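PDB 5JCD: chitin elicitor-binding protein from Oryza sativa subsp. japonica, which binds chitin oligosaccharides at the plant cell surface and passes the elicitor signal on to rice defence responses, here seen as its LysM-containing chitin-binding part. Local coordinates for residues Thr36-Asn46 with Ser62-Cys70; Asn2-Cys13 with Arg69-Asp80. All coordinates share one frame; numbering follows the deposited sequence.

Interaction 1 of 2, residues Thr36-Asn46 with Ser62-Cys70; sequences TTTLPDLLGAN and STVKIPFRC
Asn46, which follows helix 39-45, grips the backbone of Lys65 with both ends of its amide and shows how one side chain can dock a helix on a strand edge. Its OD1 receives Lys65 N at 2.8 Å, in the carbonyl plane and on a lone pair, while its ND2 gives a hydrogen to Lys65 O, also at 2.8 Å. ND2 also gives a nearly straight bond (175°) to Leu42 O, which lies in the plane of the amide, so three bonds hold the flat group, reaching both sides of the contact. The side chain of Val64 crosses this amide at about a right angle, bringing CG1 to 3.4 Å from ND2. With an alanine here, the N-H and carbonyl of Lys65 would probably lose these mates and the helix be less firmly held against the strand.

With CG of Leu42 anti to the backbone N (chi1 -174°), CD1 comes to lie against the strand; there it meets CD of Pro67 at 3.8 Å, the two side chains crossing almost perpendicularly, with Val64 CG1 and Ile66 CG1 also touching it. Ala45 CB rests on the next ring carbon, Pro67 CG, at 3.9 Å. Ahead of the helix, Thr36 OG1 lies between its own N and carbonyl carbon (chi1 58°), from where it donates to Pro67 O at 2.9 Å. Thr36 and Phe68 then run alongside each other, pointing the same way, and one water joins Thr36 O to Arg69 N.

Val64 and Ile66 are hydrogen-bonded to strand 12-20, whereas Lys65 turns its polar backbone to Asn46. Helix 27-34 covers Leu42 through Tyr27 and Val31. Strand 25-26, helices 27-34 and 39-45 and strand 57-58 follow in an order consistent with a LysM-like fold, here packed on strand 63-72.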
loop_
_atom_site.group_PDB
_atom_site.type_symbol
_atom_site.label_atom_id
_atom_site.label_comp_id
_atom_site.label_asym_id
_atom_site.label_seq_id
_atom_site.Cartn_x
_atom_site.Cartn_y
_atom_site.Cartn_z
ATOM N N THR A 36 -4.993 -8.609 6.426
ATOM C CA THR A 36 -3.774 -8.054 7.000
ATOM C C THR A 36 -4.035 -7.398 8.339
ATOM O O THR A 36 -3.116 -7.014 9.058
ATOM C CB THR A 36 -3.200 -6.976 6.083
ATOM O OG1 THR A 36 -4.182 -5.948 5.875
ATOM C CG2 THR A 36 -2.797 -7.580 4.760
ATOM N N THR A 37 -5.308 -7.298 8.670
ATOM C CA THR A 37 -5.755 -6.573 9.838
ATOM C C THR A 37 -7.127 -7.135 10.179
ATOM O O THR A 37 -7.735 -7.813 9.363
ATOM C CB THR A 37 -5.840 -5.042 9.557
ATOM O OG1 THR A 37 -6.328 -4.361 10.712
ATOM C CG2 THR A 37 -6.780 -4.739 8.405
ATOM N N THR A 38 -7.607 -6.864 11.380
ATOM C CA THR A 38 -8.939 -7.283 11.766
ATOM C C THR A 38 -9.931 -6.212 11.352
ATOM O O THR A 38 -9.551 -5.070 11.073
ATOM C CB THR A 38 -9.065 -7.489 13.310
ATOM O OG1 THR A 38 -8.993 -6.221 13.980
ATOM C CG2 THR A 38 -7.975 -8.427 13.845
ATOM N N LEU A 39 -11.208 -6.583 11.332
ATOM C CA LEU A 39 -12.273 -5.628 11.060
ATOM C C LEU A 39 -12.260 -4.384 11.950
ATOM O O LEU A 39 -12.311 -3.279 11.424
ATOM C CB LEU A 39 -13.646 -6.300 11.105
ATOM C CG LEU A 39 -14.838 -5.340 11.044
ATOM C CD1 LEU A 39 -14.908 -4.609 9.709
ATOM C CD2 LEU A 39 -16.139 -6.083 11.321
ATOM N N PRO A 40 -12.186 -4.541 13.291
ATOM C CA PRO A 40 -12.224 -3.296 14.077
ATOM C C PRO A 40 -11.032 -2.362 13.825
ATOM O O PRO A 40 -11.175 -1.144 13.898
ATOM C CB PRO A 40 -12.224 -3.773 15.539
ATOM C CG PRO A 40 -12.172 -5.223 15.514
ATOM C CD PRO A 40 -12.254 -5.748 14.136
ATOM N N ASP A 41 -9.867 -2.918 13.523
ATOM C CA ASP A 41 -8.736 -2.067 13.197
ATOM C C ASP A 41 -8.948 -1.364 11.848
ATOM O O ASP A 41 -8.568 -0.211 11.689
ATOM C CB ASP A 41 -7.422 -2.851 13.221
ATOM C CG ASP A 41 -7.001 -3.247 14.638
ATOM O OD1 ASP A 41 -7.499 -2.647 15.623
ATOM O OD2 ASP A 41 -6.177 -4.175 14.773
ATOM N N LEU A 42 -9.565 -2.051 10.890
ATOM C CA LEU A 42 -9.846 -1.422 9.597
ATOM C C LEU A 42 -10.790 -0.236 9.791
ATOM O O LEU A 42 -10.557 0.839 9.251
ATOM C CB LEU A 42 -10.413 -2.436 8.579
ATOM C CG LEU A 42 -10.613 -1.931 7.138
ATOM C CD1 LEU A 42 -9.319 -1.292 6.601
ATOM C CD2 LEU A 42 -11.066 -3.056 6.170
ATOM N N LEU A 43 -11.836 -0.436 10.590
ATOM C CA LEU A 43 -12.818 0.607 10.892
ATOM C C LEU A 43 -12.203 1.818 11.580
ATOM O O LEU A 43 -12.494 2.973 11.228
ATOM C CB LEU A 43 -13.944 0.023 11.752
ATOM C CG LEU A 43 -14.714 -1.136 11.094
ATOM C CD1 LEU A 43 -15.676 -1.808 12.069
ATOM C CD2 LEU A 43 -15.456 -0.682 9.852
ATOM N N GLY A 44 -11.350 1.557 12.564
ATOM C CA GLY A 44 -10.664 2.619 13.276
ATOM C C GLY A 44 -9.707 3.409 12.392
ATOM O O GLY A 44 -9.564 4.623 12.533
ATOM N N ALA A 45 -8.994 2.703 11.519
ATOM C CA ALA A 45 -8.107 3.355 10.558
ATOM C C ALA A 45 -8.870 4.297 9.623
ATOM O O ALA A 45 -8.300 5.216 9.055
ATOM C CB ALA A 45 -7.350 2.323 9.757
ATOM N N ASN A 46 -10.158 4.045 9.442
ATOM C CA ASN A 46 -10.977 4.916 8.609
ATOM C C ASN A 46 -11.982 5.754 9.391
ATOM O O ASN A 46 -12.944 6.275 8.833
ATOM C CB ASN A 46 -11.639 4.102 7.503
ATOM C CG ASN A 46 -10.626 3.620 6.495
ATOM O OD1 ASN A 46 -10.384 4.279 5.497
ATOM N ND2 ASN A 46 -9.972 2.516 6.789
ATOM N N SER A 62 -13.732 5.026 -4.356
ATOM C CA SER A 62 -13.477 5.718 -3.090
ATOM C C SER A 62 -12.308 5.069 -2.385
ATOM O O SER A 62 -11.941 3.939 -2.707
ATOM C CB SER A 62 -14.700 5.683 -2.183
ATOM O OG SER A 62 -14.798 4.440 -1.518
ATOM N N THR A 63 -11.707 5.782 -1.438
ATOM C CA THR A 63 -10.484 5.290 -0.802
ATOM C C THR A 63 -10.720 4.729 0.594
ATOM O O THR A 63 -11.623 5.150 1.293
ATOM C CB THR A 63 -9.418 6.393 -0.699
ATOM O OG1 THR A 63 -9.914 7.451 0.124
ATOM C CG2 THR A 63 -9.074 6.939 -2.091
ATOM N N VAL A 64 -9.896 3.758 0.970
ATOM C CA VAL A 64 -9.937 3.166 2.285
ATOM C C VAL A 64 -8.527 2.956 2.753
ATOM O O VAL A 64 -7.705 2.382 2.046
ATOM C CB VAL A 64 -10.608 1.767 2.282
ATOM C CG1 VAL A 64 -10.667 1.187 3.714
ATOM C CG2 VAL A 64 -11.983 1.834 1.680
ATOM N N LYS A 65 -8.260 3.378 3.977
ATOM C CA LYS A 65 -6.971 3.162 4.577
ATOM C C LYS A 65 -6.865 1.720 5.032
ATOM O O LYS A 65 -7.640 1.272 5.857
ATOM C CB LYS A 65 -6.832 4.086 5.762
ATOM C CG LYS A 65 -5.401 4.419 6.156
ATOM C CD LYS A 65 -5.434 5.557 7.183
ATOM C CE LYS A 65 -4.075 6.140 7.485
ATOM N NZ LYS A 65 -3.153 5.158 8.082
ATOM N N ILE A 66 -5.879 1.001 4.535
ATOM C CA ILE A 66 -5.729 -0.392 4.920
ATOM C C ILE A 66 -4.387 -0.606 5.610
ATOM O O ILE A 66 -3.354 -0.460 4.989
ATOM C CB ILE A 66 -5.914 -1.341 3.712
ATOM C CG1 ILE A 66 -7.301 -1.095 3.091
ATOM C CG2 ILE A 66 -5.714 -2.803 4.134
ATOM C CD1 ILE A 66 -7.651 -1.984 1.960
ATOM N N PRO A 67 -4.419 -0.889 6.925
ATOM C CA PRO A 67 -3.242 -1.155 7.770
ATOM C C PRO A 67 -2.733 -2.570 7.616
ATOM O O PRO A 67 -3.510 -3.470 7.298
ATOM C CB PRO A 67 -3.757 -0.935 9.207
ATOM C CG PRO A 67 -5.229 -0.879 9.131
ATOM C CD PRO A 67 -5.676 -0.974 7.684
ATOM N N PHE A 68 -1.433 -2.760 7.784
ATOM C CA PHE A 68 -0.889 -4.100 7.727
ATOM C C PHE A 68 0.457 -4.168 8.419
ATOM O O PHE A 68 1.047 -3.150 8.740
ATOM C CB PHE A 68 -0.768 -4.583 6.268
ATOM C CG PHE A 68 0.072 -3.693 5.392
ATOM C CD1 PHE A 68 1.442 -3.888 5.290
ATOM C CD2 PHE A 68 -0.514 -2.658 4.666
ATOM C CE1 PHE A 68 2.205 -3.064 4.488
ATOM C CE2 PHE A 68 0.240 -1.839 3.875
ATOM C CZ PHE A 68 1.600 -2.032 3.776
ATOM N N ARG A 69 0.945 -5.384 8.624
ATOM C CA ARG A 69 2.255 -5.574 9.192
ATOM C C ARG A 69 3.323 -5.472 8.135
ATOM O O ARG A 69 3.293 -6.171 7.143
ATOM C CB ARG A 69 2.338 -6.916 9.914
ATOM C CG ARG A 69 3.261 -6.883 11.133
ATOM C CD ARG A 69 4.121 -8.133 11.210
ATOM N NE ARG A 69 3.294 -9.334 11.155
ATOM C CZ ARG A 69 3.771 -10.569 11.074
ATOM N NH1 ARG A 69 5.080 -10.763 11.038
ATOM N NH2 ARG A 69 2.946 -11.608 11.033
ATOM N N CYS A 70 4.246 -4.545 8.338
ATOM C CA CYS A 70 5.375 -4.400 7.451
ATOM C C CYS A 70 6.590 -5.161 7.974
ATOM O O CYS A 70 6.878 -5.163 9.166
ATOM C CB CYS A 70 5.727 -2.920 7.319
ATOM S SG CYS A 70 7.122 -2.602 6.226
HETATM O O HOH W 1 -0.676 -7.479 8.522
#

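Interaction 2 of 2, residues Asn2-Cys13 with Arg69-Asp80; sequences NFTCAVASGTTC and RCRCNGDVGQSD
Cys5 and Cys72 are joined by a disulfide, SG to SG 2.1 Å, and this covalent link sits within a ladder of backbone bonds. Val7 CG2 packs on Cys72 SG at 3.9 Å. Cys13 and Cys70 form an antiparallel hydrogen-bonded pair, with Cys70 N reaching Cys13 O at 2.9 Å and Cys13 N returning to Cys70 O. Next to it the non-hydrogen-bonded pair of Thr12 and Arg71 puts both side chains on one face. Thr12 OG1 lies at 3.3 Å from CD of Arg69, whose chain crosses the threonine at a slant and carries its guanidinium on toward Asp80, although the placing of that pair is less sure.

Arg71 runs out fully extended from CG to NE, and its guanidinium lies flat against Gly10, whose CA stands 3.6 Å above the centre of the plane. Gly10 N is itself held by Cys72 O at 2.9 Å. Behind this bond is the type II turn from Ala8 to Thr11, where positive phi at Gly10 calls for glycine.

Further out, Asn73 shapes the turn between strands 69-72 and 76-79: its OD1 accepts from Asp75 N and Val76 N, one from either face of its plane; the bond from Asp75 N closes an Asx turn and that from Val76 N extends it to an Asx motif. The Asp75 carbonyl in turn takes Cys5 N.

Two more disulfides, Cys13 with Cys136 and Cys70 with Cys134, tie this region to the chain near strand 133-134. Such disulfide-linked Cys-x-Cys pairs between LysM units are a hallmark of plant LysM receptor ectodomains.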
loop_
_atom_site.group_PDB
_atom_site.type_symbol
_atom_site.label_atom_id
_atom_site.label_comp_id
_atom_site.label_asym_id
_atom_site.label_seq_id
_atom_site.Cartn_x
_atom_site.Cartn_y
_atom_site.Cartn_z
ATOM N N ASN A 2 10.223 -0.720 -4.642
ATOM C CA ASN A 2 9.218 -0.640 -3.590
ATOM C C ASN A 2 9.373 0.611 -2.674
ATOM O O ASN A 2 9.650 1.705 -3.178
ATOM C CB ASN A 2 9.372 -1.973 -2.837
ATOM C CG ASN A 2 8.166 -2.378 -1.999
ATOM O OD1 ASN A 2 8.110 -2.010 -0.823
ATOM N ND2 ASN A 2 7.255 -3.222 -2.559
ATOM N N PHE A 3 9.216 0.473 -1.354
ATOM C CA PHE A 3 9.666 1.527 -0.426
ATOM C C PHE A 3 10.910 1.045 0.264
ATOM O O PHE A 3 11.039 -0.115 0.618
ATOM C CB PHE A 3 8.644 1.900 0.656
ATOM C CG PHE A 3 7.431 2.612 0.141
ATOM C CD1 PHE A 3 7.372 3.061 -1.182
ATOM C CD2 PHE A 3 6.341 2.833 0.979
ATOM C CE1 PHE A 3 6.251 3.696 -1.660
ATOM C CE2 PHE A 3 5.204 3.477 0.509
ATOM C CZ PHE A 3 5.156 3.906 -0.814
ATOM N N THR A 4 11.843 1.958 0.425
ATOM C CA THR A 4 13.094 1.669 1.078
ATOM C C THR A 4 12.964 1.553 2.625
ATOM O O THR A 4 12.145 2.222 3.246
ATOM C CB THR A 4 14.102 2.764 0.626
ATOM O OG1 THR A 4 14.865 2.268 -0.485
ATOM C CG2 THR A 4 14.998 3.255 1.740
ATOM N N CYS A 5 13.782 0.699 3.236
ATOM C CA CYS A 5 13.828 0.565 4.686
ATOM C C CYS A 5 15.238 0.165 5.093
ATOM O O CYS A 5 15.777 -0.811 4.570
ATOM C CB CYS A 5 12.838 -0.493 5.178
ATOM S SG CYS A 5 12.747 -0.631 6.973
ATOM N N ALA A 6 15.815 0.897 6.044
ATOM C CA ALA A 6 17.230 0.754 6.376
ATOM C C ALA A 6 17.525 0.197 7.781
ATOM O O ALA A 6 18.689 0.112 8.174
ATOM C CB ALA A 6 17.916 2.098 6.216
ATOM N N VAL A 7 16.485 -0.190 8.515
ATOM C CA VAL A 7 16.642 -0.725 9.858
ATOM C C VAL A 7 16.971 -2.203 9.825
ATOM O O VAL A 7 17.017 -2.805 8.751
ATOM C CB VAL A 7 15.378 -0.501 10.678
ATOM C CG1 VAL A 7 15.028 1.009 10.714
ATOM C CG2 VAL A 7 14.245 -1.297 10.088
ATOM N N ALA A 8 17.178 -2.799 10.997
ATOM C CA ALA A 8 17.592 -4.196 11.055
ATOM C C ALA A 8 16.581 -5.111 10.390
ATOM O O ALA A 8 15.368 -5.019 10.629
ATOM C CB ALA A 8 17.816 -4.640 12.489
ATOM N N SER A 9 17.107 -6.004 9.565
ATOM C CA SER A 9 16.301 -6.995 8.883
ATOM C C SER A 9 15.483 -7.783 9.888
ATOM O O SER A 9 15.983 -8.159 10.942
ATOM C CB SER A 9 17.194 -7.928 8.088
ATOM O OG SER A 9 16.414 -8.942 7.493
ATOM N N GLY A 10 14.219 -8.020 9.558
ATOM C CA GLY A 10 13.310 -8.706 10.459
ATOM C C GLY A 10 12.490 -7.737 11.285
ATOM O O GLY A 10 11.573 -8.145 11.986
ATOM N N THR A 11 12.803 -6.444 11.196
ATOM C CA THR A 11 12.029 -5.431 11.916
ATOM C C THR A 11 10.583 -5.456 11.442
ATOM O O THR A 11 10.296 -5.499 10.250
ATOM C CB THR A 11 12.588 -4.006 11.702
ATOM O OG1 THR A 11 13.902 -3.918 12.263
ATOM C CG2 THR A 11 11.677 -2.940 12.349
ATOM N N THR A 12 9.679 -5.411 12.399
ATOM C CA THR A 12 8.279 -5.380 12.106
ATOM C C THR A 12 7.663 -4.106 12.683
ATOM O O THR A 12 7.971 -3.743 13.823
ATOM C CB THR A 12 7.631 -6.691 12.662
ATOM O OG1 THR A 12 7.361 -7.586 11.570
ATOM C CG2 THR A 12 6.377 -6.423 13.473
ATOM N N CYS A 13 6.793 -3.456 11.898
ATOM C CA CYS A 13 6.025 -2.278 12.332
ATOM C C CYS A 13 4.658 -2.237 11.627
ATOM O O CYS A 13 4.349 -3.092 10.804
ATOM C CB CYS A 13 6.795 -0.960 12.074
ATOM S SG CYS A 13 7.172 -0.555 10.296
ATOM N N ARG A 69 0.945 -5.384 8.624
ATOM C CA ARG A 69 2.255 -5.574 9.192
ATOM C C ARG A 69 3.323 -5.472 8.135
ATOM O O ARG A 69 3.293 -6.171 7.143
ATOM C CB ARG A 69 2.338 -6.916 9.914
ATOM C CG ARG A 69 3.261 -6.883 11.133
ATOM C CD ARG A 69 4.121 -8.133 11.210
ATOM N NE ARG A 69 3.294 -9.334 11.155
ATOM C CZ ARG A 69 3.771 -10.569 11.074
ATOM N NH1 ARG A 69 5.080 -10.763 11.038
ATOM N NH2 ARG A 69 2.946 -11.608 11.033
ATOM N N CYS A 70 4.246 -4.545 8.338
ATOM C CA CYS A 70 5.375 -4.400 7.451
ATOM C C CYS A 70 6.590 -5.161 7.974
ATOM O O CYS A 70 6.878 -5.163 9.166
ATOM C CB CYS A 70 5.727 -2.920 7.319
ATOM S SG CYS A 70 7.122 -2.602 6.226
ATOM N N ARG A 71 7.290 -5.832 7.075
ATOM C CA ARG A 71 8.575 -6.428 7.396
ATOM C C ARG A 71 9.674 -5.848 6.530
ATOM O O ARG A 71 9.506 -5.709 5.313
ATOM C CB ARG A 71 8.547 -7.948 7.240
ATOM C CG ARG A 71 9.917 -8.571 7.349
ATOM C CD ARG A 71 9.897 -10.095 7.426
ATOM N NE ARG A 71 11.262 -10.637 7.471
ATOM C CZ ARG A 71 11.782 -11.357 8.465
ATOM N NH1 ARG A 71 11.068 -11.646 9.552
ATOM N NH2 ARG A 71 13.031 -11.793 8.367
ATOM N N CYS A 72 10.790 -5.497 7.165
ATOM C CA CYS A 72 11.942 -4.964 6.456
ATOM C C CYS A 72 12.919 -6.098 6.179
ATOM O O CYS A 72 13.135 -6.950 7.035
ATOM C CB CYS A 72 12.608 -3.853 7.271
ATOM S SG CYS A 72 11.636 -2.327 7.361
ATOM N N ASN A 73 13.450 -6.166 4.965
ATOM C CA ASN A 73 14.464 -7.177 4.684
ATOM C C ASN A 73 15.906 -6.698 4.583
ATOM O O ASN A 73 16.761 -7.446 4.131
ATOM C CB ASN A 73 14.121 -7.996 3.434
ATOM C CG ASN A 73 14.162 -7.191 2.159
ATOM O OD1 ASN A 73 14.635 -6.055 2.119
ATOM N ND2 ASN A 73 13.723 -7.816 1.076
ATOM N N GLY A 74 16.173 -5.457 4.962
ATOM C CA GLY A 74 17.521 -4.918 4.880
ATOM C C GLY A 74 17.656 -3.895 3.771
ATOM O O GLY A 74 18.522 -3.017 3.822
ATOM N N ASP A 75 16.774 -4.006 2.778
ATOM C CA ASP A 75 16.777 -3.131 1.606
ATOM C C ASP A 75 15.431 -2.445 1.492
ATOM O O ASP A 75 15.331 -1.264 1.162
ATOM C CB ASP A 75 17.025 -3.915 0.312
ATOM C CG ASP A 75 18.445 -4.399 0.180
ATOM O OD1 ASP A 75 19.367 -3.620 0.500
ATOM O OD2 ASP A 75 18.650 -5.545 -0.256
ATOM N N VAL A 76 14.394 -3.203 1.800
ATOM C CA VAL A 76 13.068 -2.800 1.459
ATOM C C VAL A 76 12.097 -3.219 2.562
ATOM O O VAL A 76 12.408 -4.077 3.407
ATOM C CB VAL A 76 12.715 -3.421 0.055
ATOM C CG1 VAL A 76 12.408 -4.908 0.152
ATOM C CG2 VAL A 76 11.589 -2.741 -0.539
ATOM N N GLY A 77 10.956 -2.546 2.607
ATOM C CA GLY A 77 9.875 -2.932 3.487
ATOM C C GLY A 77 8.736 -3.503 2.657
ATOM O O GLY A 77 8.335 -2.903 1.677
ATOM N N GLN A 78 8.206 -4.654 3.047
ATOM C CA GLN A 78 7.102 -5.273 2.319
ATOM C C GLN A 78 6.045 -5.732 3.296
ATOM O O GLN A 78 6.367 -6.083 4.424
ATOM C CB GLN A 78 7.606 -6.479 1.508
ATOM C CG GLN A 78 8.683 -6.079 0.511
ATOM C CD GLN A 78 9.474 -7.247 0.014
ATOM O OE1 GLN A 78 9.811 -8.153 0.778
ATOM N NE2 GLN A 78 9.748 -7.259 -1.288
ATOM N N SER A 79 4.788 -5.723 2.870
ATOM C CA SER A 79 3.716 -6.269 3.693
ATOM C C SER A 79 4.077 -7.737 3.966
ATOM O O SER A 79 4.507 -8.464 3.073
ATOM C CB SER A 79 2.370 -6.132 2.973
ATOM O OG SER A 79 2.368 -6.807 1.728
ATOM N N ASP A 80 3.953 -8.154 5.214
ATOM C CA ASP A 80 4.620 -9.365 5.688
ATOM C C ASP A 80 3.923 -10.678 5.292
ATOM O O ASP A 80 3.092 -11.206 6.035
ATOM C CB ASP A 80 4.769 -9.262 7.194
ATOM C CG ASP A 80 5.670 -10.326 7.771
ATOM O OD1 ASP A 80 6.306 -11.072 7.008
ATOM O OD2 ASP A 80 5.768 -10.375 9.006
#

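Strand 63-72 is the common element: interaction 1 docks a helix along its first part, interaction 2 pairs its last part with the N-terminal segment, and Arg69 and Cys70 belong to both. Their centres lie 19 Å apart, yet they meet where Phe68 CD1 packs on Ser79 CB at 3.4 Å. Along the chain, interaction 1 is nested in the loop that interaction 2 closes. The side chain of Ile66 is about 9 Å from that of Pro22, a chitin-binding residue, and the side chain of Thr63 about 10 Å from a GlcNAc whose surroundings include the glycosylation site Asn61; in interaction 2, the side chain of Gln78 is about 9 Å from that of chitin-binding Asn114.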